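Local coordinates for 6-aminohexanoate-cyclic-dimer hydrolase (Arthrobacter sp., PDB 3A2Q), which hydrolyses one amide bond of the cyclic dimer of 6-aminohexanoic acid, a nylon-6 by-product, to give the linear dimer, at residues N83-K88 and E325-L330; G269-D274 and M421-V426; L438-S443 and A468-A473. The protein carries 1 engineered substitution. All blocks are in the same frame, centred on the assembly; numbering follows the deposited sequence.

Contact 1: residues N83-K88 and E325-L330; sequences NTSSIK and ERNGEL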
# COMPACT_ATOMS: atom_id res chain seq x y z
N ASN A 83 -7.98 -0.90 18.16
CA ASN A 83 -7.15 -0.06 17.31
C ASN A 83 -5.81 0.15 18.00
O ASN A 83 -5.72 0.91 18.97
CB ASN A 83 -7.83 1.29 17.08
CG ASN A 83 -7.04 2.20 16.16
OD1 ASN A 83 -7.01 3.42 16.35
ND2 ASN A 83 -6.40 1.61 15.15
N THR A 84 -4.76 -0.51 17.52
CA THR A 84 -3.45 -0.39 18.14
C THR A 84 -2.41 0.41 17.36
O THR A 84 -1.54 1.05 17.96
CB THR A 84 -2.84 -1.79 18.40
OG1 THR A 84 -2.52 -2.41 17.14
CG2 THR A 84 -3.82 -2.68 19.16
N SER A 85 -2.50 0.38 16.03
CA SER A 85 -1.53 1.08 15.20
C SER A 85 -0.17 0.48 15.53
O SER A 85 0.87 1.10 15.30
CB SER A 85 -1.53 2.58 15.49
OG SER A 85 -2.72 3.19 15.05
N SER A 86 -0.20 -0.73 16.07
CA SER A 86 0.99 -1.46 16.48
C SER A 86 1.86 -0.73 17.49
O SER A 86 3.09 -0.84 17.48
CB SER A 86 1.82 -1.86 15.25
OG SER A 86 1.19 -2.95 14.59
N ILE A 87 1.21 0.01 18.37
CA ILE A 87 1.90 0.72 19.44
C ILE A 87 1.70 -0.14 20.69
O ILE A 87 0.57 -0.44 21.07
CB ILE A 87 1.30 2.12 19.70
CG1 ILE A 87 1.40 2.97 18.43
CG2 ILE A 87 2.04 2.80 20.84
CD1 ILE A 87 0.77 4.35 18.55
N LYS A 88 2.80 -0.56 21.30
CA LYS A 88 2.73 -1.40 22.49
C LYS A 88 1.79 -0.79 23.53
O LYS A 88 0.82 -1.42 23.95
CB LYS A 88 4.13 -1.57 23.10
CG LYS A 88 4.20 -2.52 24.28
CD LYS A 88 5.64 -2.69 24.76
CE LYS A 88 5.73 -3.62 25.96
NZ LYS A 88 5.01 -3.08 27.14
N GLU A 325 1.34 11.64 20.36
CA GLU A 325 0.53 12.52 21.20
C GLU A 325 -0.96 12.24 20.99
O GLU A 325 -1.72 12.15 21.95
CB GLU A 325 0.86 13.98 20.87
CG GLU A 325 -0.16 14.99 21.35
CD GLU A 325 0.34 16.41 21.22
OE1 GLU A 325 0.99 16.72 20.19
OE2 GLU A 325 0.08 17.23 22.13
N ARG A 326 -1.37 12.09 19.74
CA ARG A 326 -2.77 11.84 19.42
C ARG A 326 -3.27 10.52 20.02
O ARG A 326 -4.39 10.44 20.52
CB ARG A 326 -2.98 11.81 17.90
CG ARG A 326 -4.45 11.76 17.50
CD ARG A 326 -4.64 11.67 15.99
NE ARG A 326 -4.27 10.36 15.46
CZ ARG A 326 -4.99 9.26 15.59
NH1 ARG A 326 -6.14 9.28 16.23
NH2 ARG A 326 -4.54 8.13 15.07
N ASN A 327 -2.43 9.49 19.95
CA ASN A 327 -2.82 8.20 20.49
C ASN A 327 -2.88 8.27 22.02
O ASN A 327 -3.73 7.64 22.64
CB ASN A 327 -1.84 7.12 20.02
CG ASN A 327 -2.25 6.52 18.69
OD1 ASN A 327 -3.16 5.68 18.63
ND2 ASN A 327 -1.60 6.95 17.61
N GLY A 328 -2.00 9.06 22.61
CA GLY A 328 -2.01 9.21 24.05
C GLY A 328 -3.35 9.77 24.49
O GLY A 328 -3.95 9.30 25.46
N GLU A 329 -3.84 10.78 23.77
CA GLU A 329 -5.12 11.39 24.09
C GLU A 329 -6.27 10.40 23.98
O GLU A 329 -7.23 10.48 24.74
CB GLU A 329 -5.39 12.59 23.18
CG GLU A 329 -4.42 13.74 23.35
CD GLU A 329 -4.82 14.94 22.51
OE1 GLU A 329 -5.94 15.46 22.72
OE2 GLU A 329 -4.03 15.36 21.64
N LEU A 330 -6.16 9.48 23.03
CA LEU A 330 -7.21 8.48 22.82
C LEU A 330 -7.45 7.63 24.06
O LEU A 330 -8.59 7.23 24.33
CB LEU A 330 -6.85 7.57 21.65
CG LEU A 330 -6.88 8.18 20.26
CD1 LEU A 330 -6.49 7.12 19.24
CD2 LEU A 330 -8.27 8.72 19.96
O HOH W 1 -5.07 5.19 16.29
O HOH W 2 -4.32 2.99 17.62
O HOH W 3 -2.20 6.04 14.87
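Asn-327 is the helix residue that meets the loop directly, at Ile-87, while Arg-326, the first residue of 325-330 to take part, reaches across through water. Its long side chain bends the guanidinium towards the loop, where NH2 donates to water 1 at 3.2 Å; the same NH2 also forms a salt bridge with Glu-323. Water 1 in turn lies 2.6 Å from Asn-83 OD1 and 3.1 Å from Asn-327 OD1. Asn-327 follows. Ile-87 holds its chain extended (chi2 177°), and Ile-87 CD1 lies over the flat of the amide, 3.6 Å from Asn-327 ND2 and 3.7 Å from Asn-327 CG. The polar rim is wetted instead: Asn-327 OD1 lies in bonding range of waters 1 and 2, and Asn-327 ND2 donates to water 3 at 2.9 Å as well as to Glu-323 O. Ser-85 OG, small enough to sit among the waters, binds both water 2 and water 3. Asp-73 holds the loop through Asn-83, Thr-84 and Ser-85 N, and the Ser-85 side chain is about 8 Å from that of Lys-72, by similarity a charge-relay residue. The chemistry is that of a buried, solvent-mediated seam: waters 1 and 2 have more acceptors nearby than protons to give, so these bonds probably exchange among several acceptors.

Contact 2: residues G269-D274 and M421-V426; sequences GDFALD and MLAFTV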
# COMPACT_ATOMS: atom_id res chain seq x y z
N GLY A 269 22.30 6.81 -8.50
CA GLY A 269 23.66 6.30 -8.51
C GLY A 269 24.27 5.98 -7.16
O GLY A 269 25.49 5.77 -7.08
N ASP A 270 23.44 5.91 -6.12
CA ASP A 270 23.94 5.61 -4.79
C ASP A 270 23.88 4.13 -4.38
O ASP A 270 24.24 3.76 -3.27
CB ASP A 270 23.26 6.51 -3.75
CG ASP A 270 21.75 6.34 -3.70
OD1 ASP A 270 21.12 5.95 -4.71
OD2 ASP A 270 21.18 6.64 -2.63
N PHE A 271 23.43 3.29 -5.31
CA PHE A 271 23.37 1.85 -5.13
C PHE A 271 22.98 1.24 -6.47
O PHE A 271 22.37 1.92 -7.29
CB PHE A 271 22.40 1.43 -4.01
CG PHE A 271 20.96 1.79 -4.26
CD1 PHE A 271 20.22 1.10 -5.22
CD2 PHE A 271 20.35 2.81 -3.55
CE1 PHE A 271 18.89 1.44 -5.47
CE2 PHE A 271 19.03 3.16 -3.78
CZ PHE A 271 18.30 2.47 -4.75
N ALA A 272 23.34 -0.01 -6.69
CA ALA A 272 23.03 -0.66 -7.96
C ALA A 272 21.67 -1.33 -7.95
O ALA A 272 21.33 -2.08 -7.03
CB ALA A 272 24.11 -1.68 -8.31
N LEU A 273 20.87 -1.06 -8.98
CA LEU A 273 19.56 -1.67 -9.07
C LEU A 273 19.78 -3.17 -9.27
O LEU A 273 20.57 -3.58 -10.13
CB LEU A 273 18.78 -1.09 -10.25
CG LEU A 273 17.44 -1.77 -10.57
CD1 LEU A 273 16.48 -1.58 -9.40
CD2 LEU A 273 16.86 -1.16 -11.84
N ASP A 274 19.08 -3.98 -8.48
CA ASP A 274 19.18 -5.43 -8.59
C ASP A 274 18.85 -5.85 -10.03
O ASP A 274 17.80 -5.48 -10.56
CB ASP A 274 18.19 -6.10 -7.64
CG ASP A 274 18.18 -7.61 -7.79
OD1 ASP A 274 19.12 -8.27 -7.31
OD2 ASP A 274 17.23 -8.14 -8.41
N MET A 421 14.25 -0.47 -0.56
CA MET A 421 12.89 -0.97 -0.68
C MET A 421 11.96 0.13 -1.19
O MET A 421 11.03 -0.13 -1.96
CB MET A 421 12.36 -1.45 0.67
CG MET A 421 13.12 -2.61 1.29
SD MET A 421 13.04 -4.10 0.31
CE MET A 421 11.36 -4.64 0.67
N LEU A 422 12.22 1.37 -0.78
CA LEU A 422 11.35 2.49 -1.15
C LEU A 422 11.89 3.57 -2.09
O LEU A 422 11.18 4.52 -2.41
CB LEU A 422 10.83 3.16 0.13
CG LEU A 422 11.86 3.62 1.17
CD1 LEU A 422 12.64 4.82 0.65
CD2 LEU A 422 11.14 4.00 2.48
N ALA A 423 13.13 3.43 -2.56
CA ALA A 423 13.72 4.45 -3.44
C ALA A 423 12.95 4.71 -4.73
O ALA A 423 12.90 5.84 -5.20
CB ALA A 423 15.17 4.09 -3.75
N PHE A 424 12.35 3.67 -5.31
CA PHE A 424 11.59 3.83 -6.55
C PHE A 424 10.09 4.08 -6.34
O PHE A 424 9.34 4.25 -7.31
CB PHE A 424 11.77 2.60 -7.45
CG PHE A 424 13.06 2.57 -8.22
CD1 PHE A 424 14.14 3.38 -7.85
CD2 PHE A 424 13.22 1.70 -9.29
CE1 PHE A 424 15.35 3.32 -8.54
CE2 PHE A 424 14.43 1.63 -9.98
CZ PHE A 424 15.50 2.45 -9.61
N THR A 425 9.63 4.10 -5.09
CA THR A 425 8.21 4.34 -4.84
C THR A 425 7.95 5.71 -4.21
O THR A 425 6.97 6.38 -4.54
CB THR A 425 7.59 3.25 -3.92
OG1 THR A 425 8.46 3.03 -2.79
CG2 THR A 425 7.38 1.95 -4.67
N VAL A 426 8.84 6.14 -3.32
CA VAL A 426 8.64 7.41 -2.63
C VAL A 426 8.54 8.67 -3.50
O VAL A 426 7.82 9.61 -3.15
CB VAL A 426 9.73 7.60 -1.53
CG1 VAL A 426 11.06 7.94 -2.15
CG2 VAL A 426 9.29 8.68 -0.56
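Phe-271 reaches Ala-423 with the far end of its ring. From CB the side chain sets off with CG between the backbone N and the carbonyl carbon (chi1 63°), which directs the ring at the bend around Ala-423 and Phe-424. Further out, CE2 comes to 4.0 Å from Ala-423 CB, and at the tip CZ closes to 3.7 Å from that same methyl, which lies at the ring's edge and near its plane. Alanine suits the spot: its short methyl lets the ring's edge come close to the backbone. The loop 269-274 leads from strand 259-262 into helix 275-290, a strand-to-helix connection of the amidase α/β fold, and Asp-274 closes it as N-cap, its OD2 accepting from Cys-277 N. Between Phe-271 and this cap, Leu-273 makes the second contact: CD1 sits 3.9 Å from Phe-424 CE2, and CD2 is 4.1 Å from that same carbon. The two side chains cross at about a right angle, and both methyls of the leucine fork come up to the same ring carbon. Phe-424 extends its ring on to Leu-386 and Pro-387 of strand 383-387, while Leu-422 O, accepting from both Thr-425 N and Val-426 N, holds the turn that carries it.

Contact 3: residues L438-S443 and A468-A473; sequences LPIGMS and AQLEGA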
# COMPACT_ATOMS: atom_id res chain seq x y z
N LEU A 438 2.43 -4.30 -10.31
CA LEU A 438 1.84 -5.50 -10.87
C LEU A 438 2.79 -6.66 -10.62
O LEU A 438 4.00 -6.52 -10.82
CB LEU A 438 1.63 -5.33 -12.38
CG LEU A 438 0.76 -4.14 -12.80
CD1 LEU A 438 0.67 -4.09 -14.33
CD2 LEU A 438 -0.62 -4.28 -12.19
N PRO A 439 2.27 -7.82 -10.17
CA PRO A 439 3.09 -9.00 -9.88
C PRO A 439 3.54 -9.77 -11.13
O PRO A 439 3.18 -10.94 -11.32
CB PRO A 439 2.18 -9.83 -8.98
CG PRO A 439 0.83 -9.54 -9.55
CD PRO A 439 0.86 -8.05 -9.81
N ILE A 440 4.33 -9.10 -11.96
CA ILE A 440 4.80 -9.66 -13.22
C ILE A 440 6.08 -10.50 -13.14
O ILE A 440 6.27 -11.40 -13.96
CB ILE A 440 5.02 -8.52 -14.25
CG1 ILE A 440 3.67 -7.89 -14.59
CG2 ILE A 440 5.71 -9.05 -15.49
CD1 ILE A 440 3.80 -6.64 -15.47
N GLY A 441 6.93 -10.23 -12.17
CA GLY A 441 8.17 -10.98 -12.08
C GLY A 441 8.36 -11.89 -10.88
O GLY A 441 7.59 -11.86 -9.92
N MET A 442 9.40 -12.72 -10.97
CA MET A 442 9.78 -13.65 -9.92
C MET A 442 11.30 -13.72 -9.91
O MET A 442 11.94 -13.71 -10.96
CB MET A 442 9.22 -15.05 -10.19
CG MET A 442 7.72 -15.18 -10.03
SD MET A 442 7.18 -15.00 -8.33
CE MET A 442 7.67 -16.59 -7.64
N SER A 443 11.89 -13.76 -8.71
CA SER A 443 13.34 -13.84 -8.56
C SER A 443 13.77 -15.26 -8.88
O SER A 443 12.94 -16.17 -8.93
CB SER A 443 13.74 -13.52 -7.13
OG SER A 443 13.34 -14.59 -6.28
N ALA A 468 -4.20 -3.57 -17.47
CA ALA A 468 -5.03 -4.66 -17.98
C ALA A 468 -4.33 -5.34 -19.16
O ALA A 468 -4.40 -6.56 -19.30
CB ALA A 468 -6.40 -4.13 -18.41
N GLN A 469 -3.67 -4.55 -20.01
CA GLN A 469 -2.97 -5.11 -21.16
C GLN A 469 -1.81 -6.00 -20.71
O GLN A 469 -1.56 -7.06 -21.28
CB GLN A 469 -2.44 -4.00 -22.07
CG GLN A 469 -3.49 -2.99 -22.52
CD GLN A 469 -2.94 -1.99 -23.52
OE1 GLN A 469 -1.79 -1.58 -23.43
NE2 GLN A 469 -3.78 -1.59 -24.46
N LEU A 470 -1.09 -5.55 -19.69
CA LEU A 470 0.04 -6.32 -19.18
C LEU A 470 -0.43 -7.59 -18.48
O LEU A 470 0.25 -8.61 -18.51
CB LEU A 470 0.88 -5.47 -18.22
CG LEU A 470 1.81 -4.47 -18.90
CD1 LEU A 470 2.48 -3.59 -17.85
CD2 LEU A 470 2.86 -5.23 -19.71
N GLU A 471 -1.59 -7.51 -17.84
CA GLU A 471 -2.18 -8.64 -17.15
C GLU A 471 -2.49 -9.73 -18.19
O GLU A 471 -2.42 -10.92 -17.90
CB GLU A 471 -3.45 -8.19 -16.45
CG GLU A 471 -4.19 -9.26 -15.68
CD GLU A 471 -5.42 -8.70 -14.99
OE1 GLU A 471 -6.25 -8.07 -15.69
OE2 GLU A 471 -5.57 -8.89 -13.77
N GLY A 472 -2.83 -9.30 -19.40
CA GLY A 472 -3.16 -10.24 -20.45
C GLY A 472 -1.94 -10.76 -21.19
O GLY A 472 -1.93 -11.89 -21.68
N ALA A 473 -0.89 -9.94 -21.26
CA ALA A 473 0.34 -10.32 -21.95
C ALA A 473 1.24 -11.17 -21.06
O ALA A 473 1.94 -12.07 -21.54
CB ALA A 473 1.08 -9.06 -22.39
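Leu-438, Ile-440 and Leu-470 adopt the same kind of first torsion: CG of the two leucines and CG1 of Ile-440 lie opposite the carbonyl carbon and beside the backbone N (chi1 -58° in Leu-438 and -78° in Leu-470). The second torsion is extended in all three, and this sends a CD1 methyl from each residue to one meeting point. There Leu-438 CD1 stands 4.0 Å from Leu-470 CD1, and Ile-440 CD1 stands 4.1 Å from the same Leu-470 methyl. Leu-470 also offers its stem, with CB lying 4.1 Å from Leu-438 CD1. Each strand side chain crosses the helix leucine at about a right angle, and the three meet through their terminal methyls, at ordinary van der Waals distances and without a polar atom taking part. Branched aliphatic residues suit such a place: they fill a buried interface and ask for no hydrogen bond. Between the two strand residues Pro-439 is the centre of an inverse gamma turn, a shape its fixed phi readily allows; the accompanying bond from Ile-440 N to Leu-438 O, 2.8 Å long, is weak. The Pro-439 ring touches Val-185 and Trp-476. Around Leu-470, Ile-453 of the neighbouring strand 448-455 and Ala-287 and Leu-288 of helix 275-290 add to the apolar surroundings, while Glu-471 OE2, one residue on, accepts from Val-219 N. The whole is the packing of a helix on a β-sheet: strands 435-442 and 448-455 run antiparallel as neighbours, and the chain then returns as helix 460-473 to lie against them, as helices do on the mixed central sheet of the amidase fold.

How the contacts relate
The three contacts are widely spread over a single amidase chain. Contact 1 lies far from the others, its centre 32 Å from that of contact 2 and 38 Å from that of contact 3, with contacts 1 and 3 on opposite sides of the chain's centre. Contacts 2 and 3 are closer, with centres 21 Å apart and nearest atoms about 7 Å apart, and helix 275-290 links them: contact 2 includes its N-cap, while its later residues pack on contact 3. Along the sequence contacts 1 and 2 interleave, whereas contact 3 follows both. Contacts 1 and 2 thus join parts far apart in sequence, whereas contact 3 closes a short span, packing a helix on a strand of the sheet.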